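Local atomic coordinates of putative endonuclease/exonuclease/phosphatase family protein (PDB entry 3G6S), a protein that probably hydrolyses phosphate ester bonds, as members of the DNase I-like endonuclease/exonuclease/phosphatase family do, although its own substrate is not established. Residues V4-F9 and F132-T137; D92-W97 and A118-F123; K222-F227 and S249-Q254; V47-F52 and G76-L81. All coordinates share one frame; numbering follows the deposited sequence.

In the fold
Two mixed beta-sheets face each other in this DNase I-like fold, and interaction 1 spans the core between them. Interaction 2 pairs two strands at the edge of one sheet, with its centre about 11 Å from that of interaction 1; Thr-119 N and Phe-123 N bond to carbonyls of segment 132-137. Interaction 3, about 12 Å from interaction 1 between centres, holds the Ser-Asp-His sequence that probably forms part of the active site, as in relatives. Interaction 4 reaches interaction 1 through the bond from Asn-136 ND2 to Ala-79 O. Interactions 3 and 4 do not touch: their nearest atoms are about 9 Å apart and their centres about 17 Å.

Interaction 1. Residues V4-F9 and F132-T137; sequences VRWATF and FMAVNT
Trp-6 meets Phe-132 and Ala-134 across the core, reaching over with the outer edge of its six-membered ring. CH2 and CZ3 of the indole come against the rim of Phe-132, CH2 lying 3.6 Å from Phe-132 CE2. The two rings touch by their rims alone, with planes at 65°. The first torsion of Phe-132 sets CG between backbone N and carbonyl carbon (chi1 56°), on the side of the indole. Ala-134 CB packs at the indole edge beside CH2. Further along the same edge, a water in the ring plane accepts from Trp-6 NE1 at 3.0 Å and donates to Val-135 O at 3.1 Å, so the one polar atom of the indole is satisfied in this buried place. An alanine at Trp-6 would probably leave Phe-132 without its aromatic neighbour, deprive the water of its donor and open a gap between the strands. Trp-6 also touches Val-168 and Thr-170 of strand 167-172 and Leu-258 of strand 254-260. Nearer the C-terminal ends, Thr-8 OG1 and Asn-136 OD1 are 4.5 Å apart; Gln-45 NE2 donates to the first and weakly to the second, while Thr-170 OG1 also bonds Asn-136 OD1. The strands run nearly parallel, 13° between directions, with axes 9.2 Å apart, so they belong to facing sheets of the sandwich. Apolar ring edges and a single bridging water therefore join the two layers here.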
# COMPACT_ATOMS: atom_id res chain seq x y z
N VAL A 4 -2.62 -14.38 -6.69
CA VAL A 4 -2.87 -12.95 -6.77
C VAL A 4 -1.60 -12.12 -6.80
O VAL A 4 -0.74 -12.25 -5.93
CB VAL A 4 -3.77 -12.48 -5.59
CG1 VAL A 4 -3.10 -12.81 -4.28
CG2 VAL A 4 -4.03 -11.00 -5.69
N ARG A 5 -1.46 -11.29 -7.82
CA ARG A 5 -0.29 -10.43 -7.92
C ARG A 5 -0.62 -9.13 -7.20
O ARG A 5 -1.42 -8.32 -7.67
CB ARG A 5 0.05 -10.16 -9.38
CG ARG A 5 1.23 -9.25 -9.54
CD ARG A 5 1.75 -9.32 -10.96
NE ARG A 5 2.22 -10.66 -11.26
CZ ARG A 5 2.55 -11.08 -12.48
NH1 ARG A 5 2.45 -10.26 -13.51
NH2 ARG A 5 2.98 -12.33 -12.66
N TRP A 6 -0.01 -8.95 -6.04
CA TRP A 6 -0.23 -7.79 -5.19
C TRP A 6 0.82 -6.71 -5.42
O TRP A 6 1.92 -7.00 -5.90
CB TRP A 6 -0.18 -8.26 -3.74
CG TRP A 6 -1.18 -7.63 -2.83
CD1 TRP A 6 -1.14 -6.36 -2.31
CD2 TRP A 6 -2.34 -8.25 -2.28
NE1 TRP A 6 -2.21 -6.17 -1.46
CE2 TRP A 6 -2.97 -7.31 -1.44
CE3 TRP A 6 -2.92 -9.52 -2.43
CZ2 TRP A 6 -4.14 -7.60 -0.73
CZ3 TRP A 6 -4.08 -9.81 -1.73
CH2 TRP A 6 -4.69 -8.85 -0.90
N ALA A 7 0.50 -5.47 -5.06
CA ALA A 7 1.45 -4.38 -5.21
C ALA A 7 1.14 -3.17 -4.34
O ALA A 7 -0.02 -2.79 -4.16
CB ALA A 7 1.52 -3.95 -6.68
N THR A 8 2.19 -2.58 -3.77
CA THR A 8 2.05 -1.38 -2.95
C THR A 8 2.82 -0.30 -3.70
O THR A 8 3.95 -0.53 -4.15
CB THR A 8 2.65 -1.56 -1.53
OG1 THR A 8 2.50 -0.33 -0.80
CG2 THR A 8 4.14 -1.92 -1.60
N PHE A 9 2.22 0.88 -3.84
CA PHE A 9 2.87 1.95 -4.57
C PHE A 9 2.46 3.37 -4.18
O PHE A 9 1.28 3.72 -4.19
CB PHE A 9 2.61 1.71 -6.06
CG PHE A 9 3.29 2.70 -6.96
CD1 PHE A 9 4.60 3.09 -6.71
CD2 PHE A 9 2.64 3.19 -8.08
CE1 PHE A 9 5.25 3.98 -7.56
CE2 PHE A 9 3.27 4.09 -8.95
CZ PHE A 9 4.59 4.48 -8.69
N PHE A 132 -10.24 -13.31 1.77
CA PHE A 132 -9.01 -12.76 2.30
C PHE A 132 -9.17 -11.28 2.55
O PHE A 132 -10.17 -10.69 2.17
CB PHE A 132 -7.83 -12.99 1.35
CG PHE A 132 -8.04 -12.45 -0.03
CD1 PHE A 132 -8.75 -13.18 -0.98
CD2 PHE A 132 -7.45 -11.24 -0.41
CE1 PHE A 132 -8.87 -12.72 -2.30
CE2 PHE A 132 -7.56 -10.78 -1.73
CZ PHE A 132 -8.27 -11.52 -2.68
N MSE A 133 -8.19 -10.68 3.20
CA MSE A 133 -8.30 -9.27 3.47
C MSE A 133 -7.10 -8.49 3.01
O MSE A 133 -5.97 -8.97 3.01
CB MSE A 133 -8.51 -9.06 4.96
CG MSE A 133 -8.65 -7.61 5.34
SE MSE A 133 -8.74 -7.44 7.24
CE MSE A 133 -9.85 -5.88 7.32
N ALA A 134 -7.37 -7.26 2.59
CA ALA A 134 -6.33 -6.37 2.14
C ALA A 134 -6.41 -5.10 2.98
O ALA A 134 -7.49 -4.56 3.19
CB ALA A 134 -6.52 -6.04 0.67
N VAL A 135 -5.25 -4.65 3.45
CA VAL A 135 -5.18 -3.43 4.23
C VAL A 135 -4.05 -2.60 3.64
O VAL A 135 -2.93 -3.10 3.47
CB VAL A 135 -4.89 -3.72 5.73
CG1 VAL A 135 -4.83 -2.41 6.52
CG2 VAL A 135 -6.00 -4.60 6.30
N ASN A 136 -4.35 -1.35 3.32
CA ASN A 136 -3.40 -0.43 2.73
C ASN A 136 -3.30 0.79 3.61
O ASN A 136 -4.32 1.37 3.99
CB ASN A 136 -3.87 -0.01 1.34
CG ASN A 136 -2.84 0.83 0.63
OD1 ASN A 136 -1.68 0.44 0.54
ND2 ASN A 136 -3.26 1.99 0.12
N THR A 137 -2.09 1.21 3.94
CA THR A 137 -1.96 2.35 4.82
C THR A 137 -0.75 3.25 4.50
O THR A 137 0.05 2.92 3.63
CB THR A 137 -1.88 1.85 6.28
OG1 THR A 137 -1.79 2.96 7.18
CG2 THR A 137 -0.68 0.94 6.46
O HOH W 1 -2.92 -4.11 0.55

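Interaction 2. Residues D92-W97 and A118-F123; sequences DSNTFW and ATWAKF
Asp-92 to Phe-96 pair antiparallel with Ala-118 to Lys-122: Asp-92 with Lys-122, Asn-94 with Trp-120 and Phe-96 with Ala-118 form hydrogen-bonded pairs, Ser-93 with Ala-121 and Thr-95 with Thr-119 non-hydrogen-bonded ones, the bond from Trp-120 N to Asn-94 O being 2.8 Å long. Trp-120 dominates the side-chain contact. Its CG sits in the crowded position between backbone N and carbonyl carbon (chi1 63°), and the indole lies across the neighbouring strand. Ser-93 CA stands over the face of the six-membered ring, 3.9 Å from its centroid, in a CH-pi contact, and Asn-94 N lies over the indole as well. At the ring edge Asp-92 OD2 approaches CH2 of Trp-120 to 3.2 Å, with the carboxylate plane almost perpendicular to the indole. A water in the indole plane accepts from both Asn-94 ND2 and Trp-120 NE1, linking the amide to the ring across the pair. Phe-96 CG takes the same place (chi1 57°), and the methyl of Ala-118 lies over one face of its ring, CB 4.0 Å from the centroid. Phe-96 CE2 also touches Trp-120 CD1 at 3.8 Å, rim to rim. On the opposite face Ser-93 CB packs on Ala-121 CB at 3.7 Å, and Thr-95 OG1 sits 3.2 Å from Ala-118 O. Strand 88-97 is outermost in its sheet, and strand 117-125 is flanked on its other side by strand 131-138. Helix 144-161 covers the aromatic face, with Leu-153 and Lys-157 on Phe-96 and Ile-161 on Trp-120.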
# COMPACT_ATOMS: atom_id res chain seq x y z
N ASP A 92 -16.89 -6.41 2.00
CA ASP A 92 -16.99 -5.28 2.90
C ASP A 92 -15.70 -4.50 2.84
O ASP A 92 -14.66 -5.04 2.47
CB ASP A 92 -17.28 -5.75 4.32
CG ASP A 92 -17.59 -4.60 5.26
OD1 ASP A 92 -17.96 -3.52 4.75
OD2 ASP A 92 -17.47 -4.79 6.49
N SER A 93 -15.77 -3.23 3.20
CA SER A 93 -14.59 -2.39 3.16
C SER A 93 -14.82 -1.12 3.95
O SER A 93 -15.96 -0.72 4.18
CB SER A 93 -14.27 -2.02 1.71
OG SER A 93 -15.39 -1.41 1.10
N ASN A 94 -13.74 -0.48 4.36
CA ASN A 94 -13.87 0.74 5.12
C ASN A 94 -12.50 1.37 5.35
O ASN A 94 -11.48 0.86 4.87
CB ASN A 94 -14.55 0.45 6.46
CG ASN A 94 -14.99 1.70 7.16
OD1 ASN A 94 -15.78 2.47 6.62
ND2 ASN A 94 -14.47 1.93 8.36
N THR A 95 -12.48 2.49 6.06
CA THR A 95 -11.23 3.16 6.35
C THR A 95 -11.31 3.77 7.75
O THR A 95 -12.32 4.36 8.11
CB THR A 95 -10.92 4.24 5.27
OG1 THR A 95 -9.82 5.06 5.69
CG2 THR A 95 -12.13 5.10 5.00
N PHE A 96 -10.26 3.58 8.56
CA PHE A 96 -10.23 4.12 9.91
C PHE A 96 -9.01 5.00 10.10
O PHE A 96 -8.05 4.91 9.34
CB PHE A 96 -10.24 2.99 10.95
CG PHE A 96 -9.12 2.01 10.80
CD1 PHE A 96 -7.88 2.25 11.41
CD2 PHE A 96 -9.28 0.86 10.04
CE1 PHE A 96 -6.82 1.35 11.25
CE2 PHE A 96 -8.24 -0.04 9.87
CZ PHE A 96 -7.00 0.21 10.48
N TRP A 97 -9.04 5.84 11.13
CA TRP A 97 -7.93 6.75 11.41
C TRP A 97 -6.91 6.20 12.40
O TRP A 97 -7.26 5.72 13.48
CB TRP A 97 -8.49 8.10 11.90
CG TRP A 97 -8.93 8.94 10.76
CD1 TRP A 97 -8.24 9.99 10.20
CD2 TRP A 97 -10.07 8.72 9.92
NE1 TRP A 97 -8.89 10.42 9.06
CE2 TRP A 97 -10.01 9.66 8.87
CE3 TRP A 97 -11.14 7.81 9.96
CZ2 TRP A 97 -10.97 9.72 7.86
CZ3 TRP A 97 -12.10 7.86 8.95
CH2 TRP A 97 -12.01 8.82 7.91
N ALA A 118 -5.85 4.12 7.22
CA ALA A 118 -5.66 2.78 6.68
C ALA A 118 -6.99 2.42 6.03
O ALA A 118 -8.05 2.62 6.63
CB ALA A 118 -5.33 1.80 7.80
N THR A 119 -6.96 1.93 4.80
CA THR A 119 -8.18 1.53 4.12
C THR A 119 -8.09 0.01 3.96
O THR A 119 -7.04 -0.51 3.59
CB THR A 119 -8.32 2.21 2.73
OG1 THR A 119 -8.65 3.59 2.92
CG2 THR A 119 -9.42 1.55 1.91
N TRP A 120 -9.17 -0.69 4.28
CA TRP A 120 -9.20 -2.15 4.19
C TRP A 120 -10.39 -2.66 3.42
O TRP A 120 -11.36 -1.93 3.19
CB TRP A 120 -9.22 -2.79 5.58
CG TRP A 120 -10.44 -2.46 6.39
CD1 TRP A 120 -10.59 -1.43 7.26
CD2 TRP A 120 -11.71 -3.15 6.35
NE1 TRP A 120 -11.86 -1.43 7.78
CE2 TRP A 120 -12.57 -2.47 7.24
CE3 TRP A 120 -12.20 -4.27 5.66
CZ2 TRP A 120 -13.90 -2.87 7.46
CZ3 TRP A 120 -13.52 -4.67 5.88
CH2 TRP A 120 -14.35 -3.97 6.78
N ALA A 121 -10.33 -3.93 3.04
CA ALA A 121 -11.41 -4.55 2.30
C ALA A 121 -11.35 -6.06 2.41
O ALA A 121 -10.29 -6.67 2.27
CB ALA A 121 -11.35 -4.14 0.85
N LYS A 122 -12.50 -6.66 2.68
CA LYS A 122 -12.62 -8.10 2.79
C LYS A 122 -13.01 -8.57 1.37
O LYS A 122 -14.12 -8.31 0.91
CB LYS A 122 -13.69 -8.42 3.82
CG LYS A 122 -13.97 -9.89 4.07
CD LYS A 122 -15.02 -10.03 5.17
CE LYS A 122 -15.47 -11.46 5.32
NZ LYS A 122 -16.64 -11.58 6.23
N PHE A 123 -12.08 -9.23 0.69
CA PHE A 123 -12.27 -9.70 -0.68
C PHE A 123 -12.72 -11.14 -0.79
O PHE A 123 -12.68 -11.90 0.17
CB PHE A 123 -10.98 -9.57 -1.48
CG PHE A 123 -10.67 -8.18 -1.92
CD1 PHE A 123 -11.46 -7.55 -2.87
CD2 PHE A 123 -9.56 -7.51 -1.42
CE1 PHE A 123 -11.14 -6.27 -3.34
CE2 PHE A 123 -9.23 -6.23 -1.88
CZ PHE A 123 -10.03 -5.61 -2.85
O HOH W 2 -13.27 0.34 10.06

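Interaction 3. Residues K222-F227 and S249-Q254; sequences KIDFIF and SDHNPQ
Gln-254 and His-251 face Ile-226 and Asp-224 where a loop carrying Ser-249, Asp-250 and His-251, the Ser-Asp-His signature of the DNase I-like fold, runs past strand 224-228. In family relatives this histidine is catalytic, so it probably belongs to the active site here. The His-251 ring meets Asp-224 edge-on: OD1 of the aspartate lies in the ring plane, 2.9 Å from CD2, with the carboxylate turned 75° to the imidazole. The hydrogen-bond partner of this OD1 is Thr-208 OG1. His-251 ND1 donates to Asp-250 OD1 at 2.6 Å, from above the carboxylate plane, while Ile-223 CD1 packs at the ring edge 3.6 Å from NE2. An alanine in place of His-251 would probably leave Asp-250 OD1 without its imidazole donor and open a gap beside Asp-224 and Ile-223. Gln-254, its CG anti to the backbone N (chi1 -163°), lays its amide against Ile-226, NE2 being 3.8 Å from CD1. Lys-222 NZ, bound to Asp-224 O at 2.8 Å, gives a weak hydrogen bond of 3.4 Å to Gln-254 OE1. A water accepts weakly from Gln-254 NE2 and firmly from Ile-226 N, at 2.8 Å.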
# COMPACT_ATOMS: atom_id res chain seq x y z
N LYS A 222 14.67 1.44 1.69
CA LYS A 222 13.41 0.76 1.43
C LYS A 222 12.46 1.15 2.57
O LYS A 222 12.70 0.78 3.71
CB LYS A 222 13.62 -0.76 1.42
CG LYS A 222 12.33 -1.56 1.32
CD LYS A 222 12.63 -3.01 0.97
CE LYS A 222 11.38 -3.73 0.47
NZ LYS A 222 10.33 -3.85 1.52
N ILE A 223 11.41 1.89 2.25
CA ILE A 223 10.46 2.31 3.27
C ILE A 223 9.06 1.83 2.96
O ILE A 223 8.12 2.15 3.69
CB ILE A 223 10.42 3.84 3.42
CG1 ILE A 223 10.00 4.48 2.10
CG2 ILE A 223 11.80 4.33 3.84
CD1 ILE A 223 9.99 5.99 2.14
N ASP A 224 8.92 1.07 1.88
CA ASP A 224 7.62 0.55 1.49
C ASP A 224 7.63 -0.96 1.68
O ASP A 224 8.59 -1.62 1.30
CB ASP A 224 7.31 0.93 0.04
CG ASP A 224 7.19 2.45 -0.15
OD1 ASP A 224 8.17 3.09 -0.60
OD2 ASP A 224 6.13 3.02 0.19
N PHE A 225 6.58 -1.51 2.28
CA PHE A 225 6.56 -2.95 2.52
C PHE A 225 5.25 -3.65 2.23
O PHE A 225 4.18 -3.04 2.15
CB PHE A 225 6.91 -3.25 3.99
CG PHE A 225 8.20 -2.65 4.45
CD1 PHE A 225 9.36 -3.42 4.53
CD2 PHE A 225 8.25 -1.30 4.83
CE1 PHE A 225 10.56 -2.86 4.97
CE2 PHE A 225 9.44 -0.73 5.28
CZ PHE A 225 10.60 -1.51 5.35
N ILE A 226 5.36 -4.96 2.06
CA ILE A 226 4.22 -5.83 1.86
C ILE A 226 4.30 -6.89 2.96
O ILE A 226 5.25 -7.68 3.00
CB ILE A 226 4.25 -6.53 0.48
CG1 ILE A 226 4.13 -5.48 -0.62
CG2 ILE A 226 3.09 -7.53 0.38
CD1 ILE A 226 4.11 -6.06 -2.04
N PHE A 227 3.33 -6.89 3.86
CA PHE A 227 3.33 -7.87 4.95
C PHE A 227 2.21 -8.87 4.74
O PHE A 227 1.11 -8.51 4.33
CB PHE A 227 3.15 -7.16 6.29
CG PHE A 227 4.31 -6.30 6.68
CD1 PHE A 227 5.51 -6.88 7.09
CD2 PHE A 227 4.22 -4.91 6.62
CE1 PHE A 227 6.60 -6.09 7.44
CE2 PHE A 227 5.29 -4.11 6.97
CZ PHE A 227 6.49 -4.70 7.38
N SER A 249 7.29 7.80 -10.39
CA SER A 249 7.05 8.46 -9.12
C SER A 249 8.38 8.62 -8.40
O SER A 249 9.39 8.16 -8.90
CB SER A 249 6.08 7.59 -8.30
OG SER A 249 6.32 7.69 -6.91
N ASP A 250 8.39 9.29 -7.26
CA ASP A 250 9.63 9.43 -6.52
C ASP A 250 9.88 8.11 -5.78
O ASP A 250 10.96 7.88 -5.23
CB ASP A 250 9.59 10.59 -5.52
CG ASP A 250 8.33 10.61 -4.69
OD1 ASP A 250 7.70 9.54 -4.54
OD2 ASP A 250 7.97 11.69 -4.18
N HIS A 251 8.87 7.24 -5.78
CA HIS A 251 8.97 5.93 -5.16
C HIS A 251 8.99 4.82 -6.21
O HIS A 251 8.62 5.03 -7.36
CB HIS A 251 7.78 5.66 -4.24
CG HIS A 251 7.87 6.31 -2.90
ND1 HIS A 251 7.62 7.65 -2.69
CD2 HIS A 251 8.14 5.79 -1.68
CE1 HIS A 251 7.72 7.92 -1.41
NE2 HIS A 251 8.03 6.81 -0.77
N ASN A 252 9.44 3.64 -5.79
CA ASN A 252 9.46 2.47 -6.65
C ASN A 252 8.39 1.51 -6.11
O ASN A 252 8.31 1.25 -4.92
CB ASN A 252 10.82 1.77 -6.61
CG ASN A 252 11.81 2.34 -7.63
OD1 ASN A 252 11.41 3.03 -8.58
ND2 ASN A 252 13.09 2.03 -7.44
N PRO A 253 7.54 0.98 -6.99
CA PRO A 253 6.49 0.05 -6.55
C PRO A 253 7.10 -1.30 -6.17
O PRO A 253 8.18 -1.66 -6.66
CB PRO A 253 5.60 -0.07 -7.78
CG PRO A 253 6.62 0.00 -8.90
CD PRO A 253 7.51 1.14 -8.45
N GLN A 254 6.42 -2.04 -5.30
CA GLN A 254 6.90 -3.35 -4.90
C GLN A 254 5.86 -4.40 -5.27
O GLN A 254 4.78 -4.44 -4.69
CB GLN A 254 7.14 -3.42 -3.39
CG GLN A 254 8.01 -4.61 -2.99
CD GLN A 254 7.86 -5.03 -1.53
OE1 GLN A 254 7.76 -4.20 -0.62
NE2 GLN A 254 7.86 -6.34 -1.30
O HOH W 3 7.84 -6.20 2.07

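Interaction 4. Residues V47-F52 and G76-L81; sequences VLHNQF and GEYAPL
Phe-52 and Tyr-78 are brought together by different first torsions: CG of Phe-52 stands anti to its backbone N (chi1 -178°), and CG of Tyr-78 anti to its carbonyl carbon (chi1 -73°). The rings form an offset stack, centroids 5.0 Å apart and planes only 16° from parallel. Pro-80 CB then fits against the edge of the Phe-52 ring, 3.6 Å from CE1, while its CD touches Val-47 CG2 at 3.9 Å, so the proline is gripped by two residues of 47-52. At the far end of the tyrosine, OH lies in the plane of the His-49 ring, 3.0 Å from CD2, the two side chains running alongside and pointing the same way. Between the backbones there is a single antiparallel bridge: Tyr-78 N donates to Val-47 O at 2.6 Å, and Val-47 N returns a weak bond of 3.3 Å to Tyr-78 O. Leu-48 occupies the N-cap position of helix 49-58, and its CD2 packs on Glu-77 CG, whose carboxylate forms a salt bridge with Arg-69. The tyrosine thus packs the loop ahead of strand 81-84 onto the first turn of the helix. Val-47 directly follows a Gln-Glu pair at the point where strand 41-45 ends; in DNase I-like enzymes the corresponding glutamate binds the catalytic metal, so the arrangement is consistent with a strand-to-helix turn bordering the active site.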
# COMPACT_ATOMS: atom_id res chain seq x y z
N VAL A 47 -2.56 9.69 -2.66
CA VAL A 47 -3.41 9.88 -3.83
C VAL A 47 -4.48 10.94 -3.58
O VAL A 47 -5.37 10.77 -2.74
CB VAL A 47 -4.07 8.53 -4.22
CG1 VAL A 47 -4.76 8.65 -5.56
CG2 VAL A 47 -3.01 7.42 -4.27
N LEU A 48 -4.40 12.06 -4.29
CA LEU A 48 -5.38 13.13 -4.13
C LEU A 48 -6.62 12.79 -4.96
O LEU A 48 -6.56 11.97 -5.89
CB LEU A 48 -4.80 14.48 -4.57
CG LEU A 48 -3.66 15.01 -3.69
CD1 LEU A 48 -3.10 16.30 -4.28
CD2 LEU A 48 -4.17 15.25 -2.28
N HIS A 49 -7.74 13.42 -4.62
CA HIS A 49 -9.00 13.15 -5.31
C HIS A 49 -8.95 13.22 -6.84
O HIS A 49 -9.53 12.37 -7.52
CB HIS A 49 -10.10 14.08 -4.80
CG HIS A 49 -11.43 13.79 -5.43
ND1 HIS A 49 -11.79 14.29 -6.66
CD2 HIS A 49 -12.43 12.96 -5.04
CE1 HIS A 49 -12.96 13.78 -7.01
NE2 HIS A 49 -13.36 12.97 -6.05
N ASN A 50 -8.26 14.21 -7.39
CA ASN A 50 -8.19 14.29 -8.84
C ASN A 50 -7.36 13.12 -9.36
O ASN A 50 -7.66 12.58 -10.42
CB ASN A 50 -7.56 15.62 -9.25
CG ASN A 50 -6.17 15.78 -8.72
OD1 ASN A 50 -5.21 15.31 -9.33
ND2 ASN A 50 -6.05 16.44 -7.57
N GLN A 51 -6.34 12.72 -8.60
CA GLN A 51 -5.50 11.59 -9.01
C GLN A 51 -6.28 10.28 -8.87
O GLN A 51 -6.13 9.36 -9.68
CB GLN A 51 -4.23 11.50 -8.14
CG GLN A 51 -3.39 12.75 -8.12
CD GLN A 51 -2.17 12.60 -7.25
OE1 GLN A 51 -1.12 12.15 -7.71
NE2 GLN A 51 -2.29 12.96 -5.98
N PHE A 52 -7.12 10.20 -7.85
CA PHE A 52 -7.92 9.01 -7.66
C PHE A 52 -8.81 8.87 -8.89
O PHE A 52 -8.93 7.78 -9.46
CB PHE A 52 -8.78 9.15 -6.42
CG PHE A 52 -9.60 7.94 -6.12
CD1 PHE A 52 -9.02 6.80 -5.58
CD2 PHE A 52 -10.96 7.94 -6.38
CE1 PHE A 52 -9.79 5.67 -5.29
CE2 PHE A 52 -11.74 6.82 -6.09
CZ PHE A 52 -11.15 5.68 -5.54
N GLY A 76 -7.96 15.72 1.23
CA GLY A 76 -6.75 15.07 1.70
C GLY A 76 -6.29 13.92 0.84
O GLY A 76 -6.93 13.58 -0.16
N GLU A 77 -5.17 13.31 1.22
CA GLU A 77 -4.64 12.19 0.45
C GLU A 77 -5.40 10.89 0.76
O GLU A 77 -5.80 10.63 1.89
CB GLU A 77 -3.15 11.99 0.74
CG GLU A 77 -2.34 13.28 0.74
CD GLU A 77 -0.84 13.04 0.80
OE1 GLU A 77 -0.40 12.14 1.55
OE2 GLU A 77 -0.09 13.77 0.13
N TYR A 78 -5.61 10.09 -0.27
CA TYR A 78 -6.27 8.80 -0.14
C TYR A 78 -5.19 7.75 0.05
O TYR A 78 -4.01 7.99 -0.23
CB TYR A 78 -7.00 8.43 -1.43
CG TYR A 78 -8.27 9.19 -1.72
CD1 TYR A 78 -9.47 8.51 -1.92
CD2 TYR A 78 -8.28 10.58 -1.84
CE1 TYR A 78 -10.64 9.17 -2.24
CE2 TYR A 78 -9.45 11.26 -2.16
CZ TYR A 78 -10.62 10.55 -2.36
OH TYR A 78 -11.79 11.20 -2.66
N ALA A 79 -5.60 6.57 0.50
CA ALA A 79 -4.70 5.42 0.65
C ALA A 79 -5.60 4.29 0.14
O ALA A 79 -5.91 3.35 0.85
CB ALA A 79 -4.35 5.21 2.11
N PRO A 80 -6.02 4.39 -1.13
CA PRO A 80 -6.90 3.45 -1.82
C PRO A 80 -6.36 2.10 -2.25
O PRO A 80 -5.15 1.88 -2.31
CB PRO A 80 -7.36 4.26 -3.03
CG PRO A 80 -6.08 4.94 -3.44
CD PRO A 80 -5.43 5.34 -2.10
N LEU A 81 -7.30 1.21 -2.54
CA LEU A 81 -7.04 -0.14 -3.01
C LEU A 81 -7.74 -0.31 -4.35
O LEU A 81 -8.94 -0.10 -4.46
CB LEU A 81 -7.59 -1.16 -2.01
CG LEU A 81 -6.70 -1.48 -0.81
CD1 LEU A 81 -7.52 -2.19 0.25
CD2 LEU A 81 -5.51 -2.32 -1.26